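PDB 6GNF: glycogen synthase from Cyanobacterium sp. CLg1, which belongs to the bacterial glycogen/starch synthase family and has two Rossmann-like domains of the GT-B type, with ADP and a glycan bound between them. Local coordinates for residues A[80-85]-A[136-141]; A[87-92]-A[104-109]; A[308-313]-A[416-421]. One frame throughout, in Å; residues are numbered along the deposited sequence.

Overall arrangement
Following the chain from the N terminus, strand 72-82 turns at residues 82-85 into strand 85-96, which turns again into strand 99-105. Interaction 2 closes this second hairpin and runs on into helix 107-110. Interaction 1 closes a longer loop, from residue 80 to helix 132-144, and encloses interaction 2. The two touch, their centres about 10 Å apart, and together they bind the edge of the large mixed sheet to a helix that packs on it. Interaction 3 follows in series, closing a loop of about a hundred residues, its centre about 40 Å from interaction 1's and about 36 Å from interaction 2's. It joins the loop after strand 298-300 to helix 414-423, beside the six-stranded parallel sheet.

Interaction 1: residues A[80-85]-A[136-141]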
loop_
_atom_site.group_PDB
_atom_site.type_symbol
_atom_site.label_atom_id
_atom_site.label_comp_id
_atom_site.label_asym_id
_atom_site.label_seq_id
_atom_site.Cartn_x
_atom_site.Cartn_y
_atom_site.Cartn_z
ATOM N N VAL A 80 26.009 1.142 -12.486
ATOM C CA VAL A 80 25.493 1.703 -11.240
ATOM C C VAL A 80 26.326 1.145 -10.099
ATOM O O VAL A 80 27.142 0.253 -10.312
ATOM C CB VAL A 80 24.002 1.349 -10.998
ATOM C CG1 VAL A 80 23.093 2.075 -11.983
ATOM C CG2 VAL A 80 23.777 -0.149 -11.073
ATOM N N ASN A 81 26.105 1.675 -8.906
ATOM C CA ASN A 81 26.812 1.223 -7.719
ATOM C C ASN A 81 25.951 0.272 -6.912
ATOM O O ASN A 81 24.757 0.495 -6.751
ATOM C CB ASN A 81 27.184 2.417 -6.864
ATOM C CG ASN A 81 28.101 3.377 -7.592
ATOM O OD1 ASN A 81 29.148 2.979 -8.113
ATOM N ND2 ASN A 81 27.709 4.656 -7.631
ATOM N N TYR A 82 26.545 -0.842 -6.499
ATOM C CA TYR A 82 25.931 -1.726 -5.524
ATOM C C TYR A 82 26.764 -1.581 -4.268
ATOM O O TYR A 82 27.760 -2.266 -4.105
ATOM C CB TYR A 82 25.907 -3.181 -6.020
ATOM C CG TYR A 82 25.308 -4.143 -5.015
ATOM C CD1 TYR A 82 23.941 -4.164 -4.777
ATOM C CD2 TYR A 82 26.114 -4.995 -4.277
ATOM C CE1 TYR A 82 23.392 -5.026 -3.846
ATOM C CE2 TYR A 82 25.580 -5.854 -3.343
ATOM C CZ TYR A 82 24.224 -5.870 -3.131
ATOM O OH TYR A 82 23.719 -6.744 -2.200
ATOM N N GLY A 83 26.336 -0.697 -3.375
ATOM C CA GLY A 83 27.190 -0.281 -2.273
ATOM C C GLY A 83 28.461 0.303 -2.865
ATOM O O GLY A 83 28.411 1.129 -3.758
ATOM N N GLN A 84 29.605 -0.163 -2.402
ATOM C CA GLN A 84 30.874 0.384 -2.866
ATOM C C GLN A 84 31.414 -0.378 -4.081
ATOM O O GLN A 84 32.445 -0.011 -4.634
ATOM C CB GLN A 84 31.858 0.396 -1.702
ATOM C CG GLN A 84 31.191 0.905 -0.422
ATOM C CD GLN A 84 32.174 1.465 0.579
ATOM O OE1 GLN A 84 32.274 0.977 1.708
ATOM N NE2 GLN A 84 32.917 2.490 0.169
ATOM N N GLU A 85 30.695 -1.419 -4.504
ATOM C CA GLU A 85 31.032 -2.170 -5.711
ATOM C C GLU A 85 30.353 -1.561 -6.948
ATOM O O GLU A 85 29.162 -1.257 -6.938
ATOM C CB GLU A 85 30.624 -3.639 -5.549
ATOM C CG GLU A 85 30.831 -4.518 -6.784
ATOM C CD GLU A 85 29.966 -5.783 -6.792
ATOM O OE1 GLU A 85 30.342 -6.782 -6.136
ATOM O OE2 GLU A 85 28.919 -5.792 -7.482
ATOM N N PHE A 136 18.142 -1.027 -2.898
ATOM C CA PHE A 136 17.212 0.049 -3.210
ATOM C C PHE A 136 17.893 1.362 -3.582
ATOM O O PHE A 136 17.367 2.116 -4.396
ATOM C CB PHE A 136 16.186 0.222 -2.089
ATOM C CG PHE A 136 15.331 -0.995 -1.874
ATOM C CD1 PHE A 136 14.792 -1.683 -2.955
ATOM C CD2 PHE A 136 15.071 -1.465 -0.594
ATOM C CE1 PHE A 136 14.014 -2.811 -2.759
ATOM C CE2 PHE A 136 14.284 -2.597 -0.395
ATOM C CZ PHE A 136 13.762 -3.271 -1.477
ATOM N N ALA A 137 19.081 1.615 -3.043
ATOM C CA ALA A 137 19.914 2.682 -3.590
ATOM C C ALA A 137 20.209 2.411 -5.075
ATOM O O ALA A 137 20.198 3.328 -5.899
ATOM C CB ALA A 137 21.211 2.814 -2.812
ATOM N N MET A 138 20.492 1.158 -5.412
ATOM C CA MET A 138 20.761 0.802 -6.805
ATOM C C MET A 138 19.530 0.998 -7.700
ATOM O O MET A 138 19.657 1.377 -8.870
ATOM C CB MET A 138 21.263 -0.635 -6.906
ATOM C CG MET A 138 21.690 -1.033 -8.323
ATOM S SD MET A 138 22.515 -2.630 -8.397
ATOM C CE MET A 138 21.098 -3.698 -8.169
ATOM N N LEU A 139 18.346 0.705 -7.169
ATOM C CA LEU A 139 17.109 0.950 -7.908
ATOM C C LEU A 139 16.943 2.422 -8.272
ATOM O O LEU A 139 16.576 2.732 -9.402
ATOM C CB LEU A 139 15.891 0.478 -7.105
ATOM C CG LEU A 139 14.515 0.816 -7.678
ATOM C CD1 LEU A 139 14.346 0.251 -9.076
ATOM C CD2 LEU A 139 13.416 0.289 -6.763
ATOM N N SER A 140 17.216 3.317 -7.321
ATOM C CA SER A 140 17.058 4.754 -7.554
ATOM C C SER A 140 18.026 5.256 -8.621
ATOM O O SER A 140 17.654 6.057 -9.458
ATOM C CB SER A 140 17.239 5.533 -6.256
ATOM O OG SER A 140 16.235 5.132 -5.341
ATOM N N GLN A 141 19.265 4.780 -8.577
ATOM C CA GLN A 141 20.258 5.113 -9.596
ATOM C C GLN A 141 19.867 4.585 -10.963
ATOM O O GLN A 141 20.052 5.261 -11.968
ATOM C CB GLN A 141 21.624 4.520 -9.242
ATOM C CG GLN A 141 22.260 5.107 -8.002
ATOM C CD GLN A 141 23.484 4.328 -7.570
ATOM O OE1 GLN A 141 24.303 3.916 -8.396
ATOM N NE2 GLN A 141 23.613 4.108 -6.274
#
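Gln141 OE1 accepts the backbone N-H of Asn81 at 2.9 Å from Asn81 N, in a nearly straight bond with an angle of 170° at the hydrogen. The donor lies somewhat tilted from the plane of the Gln141 amide. Gln141 stretches out from helix 132-144 to reach the strand, and its side chain crosses that of Asn81 at about a right angle, the amide planes turned 61° apart. Asn81 ND2 stays 3.6 Å from Gln141 OE1, a contact and not a second bond. On the neighbouring residue, Val80 O meets Thr87 N of the adjacent strand, so the backbone of strand 72-82 pairs with a strand there and is met by a helix side chain at Asn81.

The rest of the seam is mainly van der Waals packing. Met138 has CG opposite its backbone N (chi1 -175°), which carries the chain out toward the strand, where Met138 CG rests 3.6 Å from Val80 CG2. Its CB also comes within 3.7 Å of Asn81 O. The chain then bends at chi3, sending the CE methyl toward His106 and Tyr109. Met138 SD lies 4.2 Å from Tyr82 CB and 5.4 Å from the centroid of the Tyr82 ring, a Met-aromatic contact in which the sulfur sits obliquely to the ring. The phenol oxygen beyond it is hydrogen-bonded to Asp131, which fixes the far end of this ring.

Beyond Tyr82 the chain reverses in a type II' turn, with Gly83 taking the positive phi that the turn's second position needs. The short strand and helix segments run antiparallel with axes 7.6 Å apart. This is the helix-on-sheet packing of an alpha/beta domain, here at the hairpin edge of the N-terminal Rossmann-like domain of a GT-B fold.

Interaction 2: residues A[87-92]-A[104-109]; sequences TNVRYF and VDHHVY. With SO4 (sulfate ion), chain G.
Asp105 holds its carboxylate carbon opposite the backbone N (chi1 179°), while Arg90 runs out extended and then bends at chi3 (-59°), bringing the two charged groups side by side on the same face of the hairpin. The arginine grips one oxygen side-on in a salt bridge, Arg90 NE donating to Asp105 OD2 at 3.0 Å and Arg90 NH2 to the same atom at 2.7 Å. Both nitrogens come from the same face of the carboxylate, NH2 from well above its plane, although OD2 lies close to the guanidinium plane; the two flat groups are turned 58° apart. Phe92 presents its edge to a guanidinium face, with CE1 3.8 Å above the plane. Phe92 CE1 also touches Asp105 CB.

Beneath these groups Arg90 and Asp105 form an antiparallel hydrogen-bonded pair, with Asp105 N 2.8 Å from Arg90 O and a longer return bond. On the other face of the sheet Val104 CG1 packs 3.7 Å from Val89 CG1, and Val104 CG2 approaches the Tyr91 ring, whose hydroxyl is hydrogen-bonded to Ala142 O.

Where the strand ends, His106 is the N-cap of helix 107-110. Both ring nitrogens are engaged near the ring plane: Val108 N donates to His106 ND1 at 3.3 Å, and His106 NE2 is hydrogen-bonded to Thr87 OG1 at 2.9 Å. The imidazole is thereby fixed between the strand and the start of the helix.

A sulfate, probably from the crystallisation liquor, accepts at O1 from Arg90 NH2 at 3.1 Å and is also hydrogen-bonded to Arg64. Arg64 pairs in turn with Asp105 OD1. With both oxygens engaged by arginines, Asp105 is probably ionised, and the two arginines probably keep enough positive charge between them to attract the anion.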
loop_
_atom_site.group_PDB
_atom_site.type_symbol
_atom_site.label_atom_id
_atom_site.label_comp_id
_atom_site.label_asym_id
_atom_site.label_seq_id
_atom_site.Cartn_x
_atom_site.Cartn_y
_atom_site.Cartn_z
ATOM N N THR A 87 28.832 -2.004 -10.617
ATOM C CA THR A 87 28.141 -3.105 -11.291
ATOM C C THR A 87 27.288 -2.559 -12.444
ATOM O O THR A 87 27.341 -1.372 -12.725
ATOM C CB THR A 87 27.301 -3.919 -10.270
ATOM O OG1 THR A 87 26.873 -5.143 -10.866
ATOM C CG2 THR A 87 26.101 -3.110 -9.770
ATOM N N ASN A 88 26.573 -3.441 -13.140
ATOM C CA ASN A 88 25.712 -3.057 -14.260
ATOM C C ASN A 88 24.320 -3.592 -14.060
ATOM O O ASN A 88 24.162 -4.666 -13.533
ATOM C CB ASN A 88 26.224 -3.668 -15.568
ATOM C CG ASN A 88 27.565 -3.142 -15.965
ATOM O OD1 ASN A 88 28.543 -3.882 -15.924
ATOM N ND2 ASN A 88 27.646 -1.861 -16.307
ATOM N N VAL A 89 23.323 -2.861 -14.529
ATOM C CA VAL A 89 21.975 -3.407 -14.646
ATOM C C VAL A 89 21.625 -3.549 -16.128
ATOM O O VAL A 89 22.238 -2.898 -16.973
ATOM C CB VAL A 89 20.938 -2.549 -13.896
ATOM C CG1 VAL A 89 21.245 -2.552 -12.407
ATOM C CG2 VAL A 89 20.896 -1.123 -14.425
ATOM N N ARG A 90 20.739 -4.492 -16.440
ATOM C CA ARG A 90 20.088 -4.569 -17.741
ATOM C C ARG A 90 18.659 -4.087 -17.546
ATOM O O ARG A 90 18.156 -4.095 -16.427
ATOM C CB ARG A 90 20.077 -5.994 -18.271
ATOM C CG ARG A 90 21.450 -6.582 -18.553
ATOM C CD ARG A 90 21.342 -7.974 -19.155
ATOM N NE ARG A 90 20.636 -8.899 -18.269
ATOM C CZ ARG A 90 20.141 -10.088 -18.630
ATOM N NH1 ARG A 90 20.265 -10.532 -19.875
ATOM N NH2 ARG A 90 19.509 -10.843 -17.734
ATOM N N TYR A 91 18.036 -3.604 -18.615
ATOM C CA TYR A 91 16.653 -3.157 -18.567
ATOM C C TYR A 91 15.798 -4.055 -19.442
ATOM O O TYR A 91 16.133 -4.351 -20.594
ATOM C CB TYR A 91 16.523 -1.712 -19.040
ATOM C CG TYR A 91 17.244 -0.697 -18.183
ATOM C CD1 TYR A 91 16.711 -0.268 -16.970
ATOM C CD2 TYR A 91 18.443 -0.130 -18.604
ATOM C CE1 TYR A 91 17.363 0.677 -16.187
ATOM C CE2 TYR A 91 19.114 0.808 -17.825
ATOM C CZ TYR A 91 18.572 1.214 -16.616
ATOM O OH TYR A 91 19.244 2.165 -15.846
ATOM N N PHE A 92 14.719 -4.566 -18.859
ATOM C CA PHE A 92 13.700 -5.281 -19.602
ATOM C C PHE A 92 12.498 -4.357 -19.698
ATOM O O PHE A 92 12.365 -3.429 -18.902
ATOM C CB PHE A 92 13.338 -6.590 -18.907
ATOM C CG PHE A 92 14.361 -7.674 -19.089
ATOM C CD1 PHE A 92 15.616 -7.560 -18.512
ATOM C CD2 PHE A 92 14.074 -8.800 -19.830
ATOM C CE1 PHE A 92 16.565 -8.552 -18.671
ATOM C CE2 PHE A 92 15.011 -9.802 -19.997
ATOM C CZ PHE A 92 16.264 -9.675 -19.418
ATOM N N VAL A 104 14.263 -3.368 -13.879
ATOM C CA VAL A 104 15.691 -3.316 -13.649
ATOM C C VAL A 104 16.178 -4.707 -13.281
ATOM O O VAL A 104 15.789 -5.255 -12.255
ATOM C CB VAL A 104 16.025 -2.324 -12.522
ATOM C CG1 VAL A 104 17.530 -2.211 -12.339
ATOM C CG2 VAL A 104 15.422 -0.964 -12.826
ATOM N N ASP A 105 17.064 -5.259 -14.101
ATOM C CA ASP A 105 17.510 -6.629 -13.935
ATOM C C ASP A 105 18.906 -6.706 -13.317
ATOM O O ASP A 105 19.858 -6.099 -13.800
ATOM C CB ASP A 105 17.517 -7.349 -15.274
ATOM C CG ASP A 105 17.997 -8.793 -15.164
ATOM O OD1 ASP A 105 17.332 -9.647 -14.534
ATOM O OD2 ASP A 105 19.082 -9.083 -15.726
ATOM N N HIS A 106 19.022 -7.494 -12.251
ATOM C CA HIS A 106 20.289 -7.741 -11.577
ATOM C C HIS A 106 20.154 -8.994 -10.725
ATOM O O HIS A 106 19.078 -9.284 -10.218
ATOM C CB HIS A 106 20.666 -6.562 -10.684
ATOM C CG HIS A 106 22.106 -6.543 -10.289
ATOM N ND1 HIS A 106 22.612 -7.305 -9.259
ATOM C CD2 HIS A 106 23.157 -5.860 -10.799
ATOM C CE1 HIS A 106 23.911 -7.101 -9.151
ATOM N NE2 HIS A 106 24.270 -6.226 -10.075
ATOM N N HIS A 107 21.262 -9.699 -10.537
ATOM C CA HIS A 107 21.293 -10.922 -9.743
ATOM C C HIS A 107 20.642 -10.748 -8.350
ATOM O O HIS A 107 19.939 -11.629 -7.899
ATOM C CB HIS A 107 22.749 -11.453 -9.683
ATOM C CG HIS A 107 23.016 -12.434 -8.590
ATOM N ND1 HIS A 107 22.815 -13.792 -8.756
ATOM C CD2 HIS A 107 23.551 -12.283 -7.354
ATOM C CE1 HIS A 107 23.172 -14.429 -7.655
ATOM N NE2 HIS A 107 23.615 -13.535 -6.787
ATOM N N VAL A 108 20.797 -9.585 -7.724
ATOM C CA VAL A 108 20.299 -9.377 -6.370
ATOM C C VAL A 108 18.790 -9.204 -6.313
ATOM O O VAL A 108 18.241 -9.224 -5.221
ATOM C CB VAL A 108 20.959 -8.162 -5.656
ATOM C CG1 VAL A 108 22.471 -8.280 -5.684
ATOM C CG2 VAL A 108 20.517 -6.836 -6.266
ATOM N N TYR A 109 18.142 -8.958 -7.454
ATOM C CA TYR A 109 16.685 -8.895 -7.497
ATOM C C TYR A 109 16.080 -10.234 -7.882
ATOM O O TYR A 109 15.111 -10.664 -7.264
ATOM C CB TYR A 109 16.195 -7.839 -8.481
ATOM C CG TYR A 109 16.657 -6.438 -8.206
ATOM C CD1 TYR A 109 16.543 -5.875 -6.941
ATOM C CD2 TYR A 109 17.179 -5.651 -9.224
ATOM C CE1 TYR A 109 16.965 -4.584 -6.695
ATOM C CE2 TYR A 109 17.599 -4.359 -8.985
ATOM C CZ TYR A 109 17.488 -3.831 -7.714
ATOM O OH TYR A 109 17.913 -2.556 -7.473
HETATM S S SO4 G . 17.278 -13.968 -18.517
HETATM O O1 SO4 G . 18.389 -13.273 -19.215
HETATM O O2 SO4 G . 17.246 -13.643 -17.069
HETATM O O3 SO4 G . 17.489 -15.425 -18.663
HETATM O O4 SO4 G . 15.987 -13.590 -19.136
#

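Interaction 3: residues A[308-313]-A[416-421]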
loop_
_atom_site.group_PDB
_atom_site.type_symbol
_atom_site.label_atom_id
_atom_site.label_comp_id
_atom_site.label_asym_id
_atom_site.label_seq_id
_atom_site.Cartn_x
_atom_site.Cartn_y
_atom_site.Cartn_z
ATOM N N GLU A 308 -11.855 -3.026 -13.448
ATOM C CA GLU A 308 -11.782 -4.277 -14.217
ATOM C C GLU A 308 -11.907 -5.588 -13.422
ATOM O O GLU A 308 -12.792 -6.391 -13.711
ATOM C CB GLU A 308 -10.506 -4.318 -15.049
ATOM C CG GLU A 308 -10.535 -3.414 -16.278
ATOM C CD GLU A 308 -9.150 -3.043 -16.769
ATOM O OE1 GLU A 308 -8.875 -1.827 -16.889
ATOM O OE2 GLU A 308 -8.345 -3.962 -17.028
ATOM N N THR A 309 -10.996 -5.841 -12.493
ATOM C CA THR A 309 -11.029 -7.085 -11.720
ATOM C C THR A 309 -12.115 -7.066 -10.639
ATOM O O THR A 309 -12.734 -8.097 -10.367
ATOM C CB THR A 309 -9.667 -7.362 -11.037
ATOM O OG1 THR A 309 -8.624 -7.337 -12.017
ATOM C CG2 THR A 309 -9.666 -8.724 -10.328
ATOM N N TRP A 310 -12.329 -5.897 -10.027
ATOM C CA TRP A 310 -13.219 -5.758 -8.879
ATOM C C TRP A 310 -14.506 -4.999 -9.211
ATOM O O TRP A 310 -14.566 -3.771 -9.082
ATOM C CB TRP A 310 -12.487 -5.059 -7.729
ATOM C CG TRP A 310 -11.381 -5.875 -7.161
ATOM C CD1 TRP A 310 -10.070 -5.841 -7.534
ATOM C CD2 TRP A 310 -11.481 -6.861 -6.129
ATOM N NE1 TRP A 310 -9.347 -6.741 -6.793
ATOM C CE2 TRP A 310 -10.189 -7.382 -5.924
ATOM C CE3 TRP A 310 -12.537 -7.358 -5.361
ATOM C CZ2 TRP A 310 -9.920 -8.369 -4.978
ATOM C CZ3 TRP A 310 -12.272 -8.345 -4.417
ATOM C CH2 TRP A 310 -10.974 -8.838 -4.236
ATOM N N ASN A 311 -15.497 -5.729 -9.710
ATOM C CA ASN A 311 -16.859 -5.220 -9.801
ATOM C C ASN A 311 -17.825 -6.382 -9.922
ATOM O O ASN A 311 -17.548 -7.350 -10.639
ATOM C CB ASN A 311 -17.055 -4.235 -10.960
ATOM C CG ASN A 311 -17.016 -4.902 -12.322
ATOM O OD1 ASN A 311 -18.054 -5.151 -12.934
ATOM N ND2 ASN A 311 -15.836 -5.173 -12.805
ATOM N N PRO A 312 -18.983 -6.262 -9.268
ATOM C CA PRO A 312 -19.897 -7.383 -9.177
ATOM C C PRO A 312 -20.464 -7.832 -10.517
ATOM O O PRO A 312 -20.834 -8.996 -10.652
ATOM C CB PRO A 312 -20.997 -6.857 -8.252
ATOM C CG PRO A 312 -20.939 -5.377 -8.376
ATOM C CD PRO A 312 -19.492 -5.068 -8.566
ATOM N N GLN A 313 -20.474 -6.953 -11.515
ATOM C CA GLN A 313 -21.058 -7.276 -12.823
ATOM C C GLN A 313 -20.205 -8.266 -13.610
ATOM O O GLN A 313 -20.742 -9.161 -14.263
ATOM C CB GLN A 313 -21.293 -6.020 -13.674
ATOM C CG GLN A 313 -22.384 -5.085 -13.167
ATOM C CD GLN A 313 -21.880 -3.868 -12.383
ATOM O OE1 GLN A 313 -22.564 -2.847 -12.333
ATOM N NE2 GLN A 313 -20.685 -3.951 -11.804
ATOM N N LEU A 416 -11.104 -16.425 -2.413
ATOM C CA LEU A 416 -11.841 -16.243 -1.163
ATOM C C LEU A 416 -12.030 -14.756 -0.840
ATOM O O LEU A 416 -13.045 -14.363 -0.276
ATOM C CB LEU A 416 -11.146 -16.963 -0.009
ATOM C CG LEU A 416 -11.942 -17.063 1.299
ATOM C CD1 LEU A 416 -13.239 -17.833 1.103
ATOM C CD2 LEU A 416 -11.106 -17.715 2.391
ATOM N N ALA A 417 -11.053 -13.932 -1.194
ATOM C CA ALA A 417 -11.198 -12.487 -1.047
ATOM C C ALA A 417 -12.414 -11.993 -1.831
ATOM O O ALA A 417 -13.213 -11.201 -1.322
ATOM C CB ALA A 417 -9.937 -11.766 -1.505
ATOM N N HIS A 418 -12.570 -12.498 -3.052
ATOM C CA HIS A 418 -13.695 -12.132 -3.898
ATOM C C HIS A 418 -15.007 -12.614 -3.281
ATOM O O HIS A 418 -15.984 -11.861 -3.207
ATOM C CB HIS A 418 -13.504 -12.685 -5.315
ATOM C CG HIS A 418 -12.605 -11.843 -6.166
ATOM N ND1 HIS A 418 -13.068 -10.775 -6.901
ATOM C CD2 HIS A 418 -11.268 -11.890 -6.376
ATOM C CE1 HIS A 418 -12.058 -10.204 -7.532
ATOM N NE2 HIS A 418 -10.954 -10.863 -7.230
ATOM N N PHE A 419 -15.030 -13.861 -2.830
ATOM C CA PHE A 419 -16.198 -14.402 -2.138
ATOM C C PHE A 419 -16.609 -13.546 -0.931
ATOM O O PHE A 419 -17.804 -13.365 -0.667
ATOM C CB PHE A 419 -15.940 -15.833 -1.659
ATOM C CG PHE A 419 -16.300 -16.898 -2.659
ATOM C CD1 PHE A 419 -15.725 -16.915 -3.921
ATOM C CD2 PHE A 419 -17.183 -17.913 -2.316
ATOM C CE1 PHE A 419 -16.042 -17.907 -4.830
ATOM C CE2 PHE A 419 -17.509 -18.910 -3.223
ATOM C CZ PHE A 419 -16.934 -18.905 -4.481
ATOM N N ILE A 420 -15.624 -13.051 -0.184
ATOM C CA ILE A 420 -15.897 -12.267 1.032
ATOM C C ILE A 420 -16.445 -10.887 0.677
ATOM O O ILE A 420 -17.433 -10.435 1.260
ATOM C CB ILE A 420 -14.639 -12.134 1.919
ATOM C CG1 ILE A 420 -14.332 -13.473 2.593
ATOM C CG2 ILE A 420 -14.830 -11.064 2.990
ATOM C CD1 ILE A 420 -12.897 -13.604 3.050
ATOM N N THR A 421 -15.801 -10.229 -0.282
ATOM C CA THR A 421 -16.208 -8.899 -0.713
ATOM C C THR A 421 -17.641 -8.870 -1.229
ATOM O O THR A 421 -18.363 -7.915 -0.958
ATOM C CB THR A 421 -15.278 -8.372 -1.814
ATOM O OG1 THR A 421 -13.924 -8.480 -1.372
ATOM C CG2 THR A 421 -15.582 -6.922 -2.148
#
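The imidazole of His418 lies flat over the six-membered ring of Trp310 in a face-to-face stack, the planes 8° apart and the ring centroids separated by 3.7 Å. With Trp310 CG placed opposite its carbonyl carbon (chi1 -67°), the indole is turned out toward the helix. Trp310 CH2 falls over the middle of the imidazole, while His418 CE1 sits over the six-membered ring, off the centre of the indole as a whole. Among the closest atoms are Trp310 CZ2 and His418 NE2, 3.5 Å apart. The rotation of the histidine is fixed from outside the stack, since ND1 is hydrogen-bonded to Asp315. At the imidazole edge, His418 CE1 faces Thr309 O at 3.6 Å, and the Thr309 methyl group also touches this ring.

Two smaller residues of the helix complete the seat for the indole. Ala417 CB meets the indole edge at Trp310 CH2, 4.1 Å away. Thr421, crossing Trp310 at about a right angle, brings OG1 to 3.5 Å from Trp310 CZ3. This hydroxyl donates to Ala417 O at 2.8 Å, one turn back, and the same carbonyl accepts Thr421 N from its opposite face.

The stack extends further, with Tyr442 stacking on Trp310 and Phe317 on His418. Ala417 also touches the bound ADP, so this aromatic cluster packs a loop onto the helix that borders the nucleotide pocket in the C-terminal Rossmann-like domain of the GT-B fold.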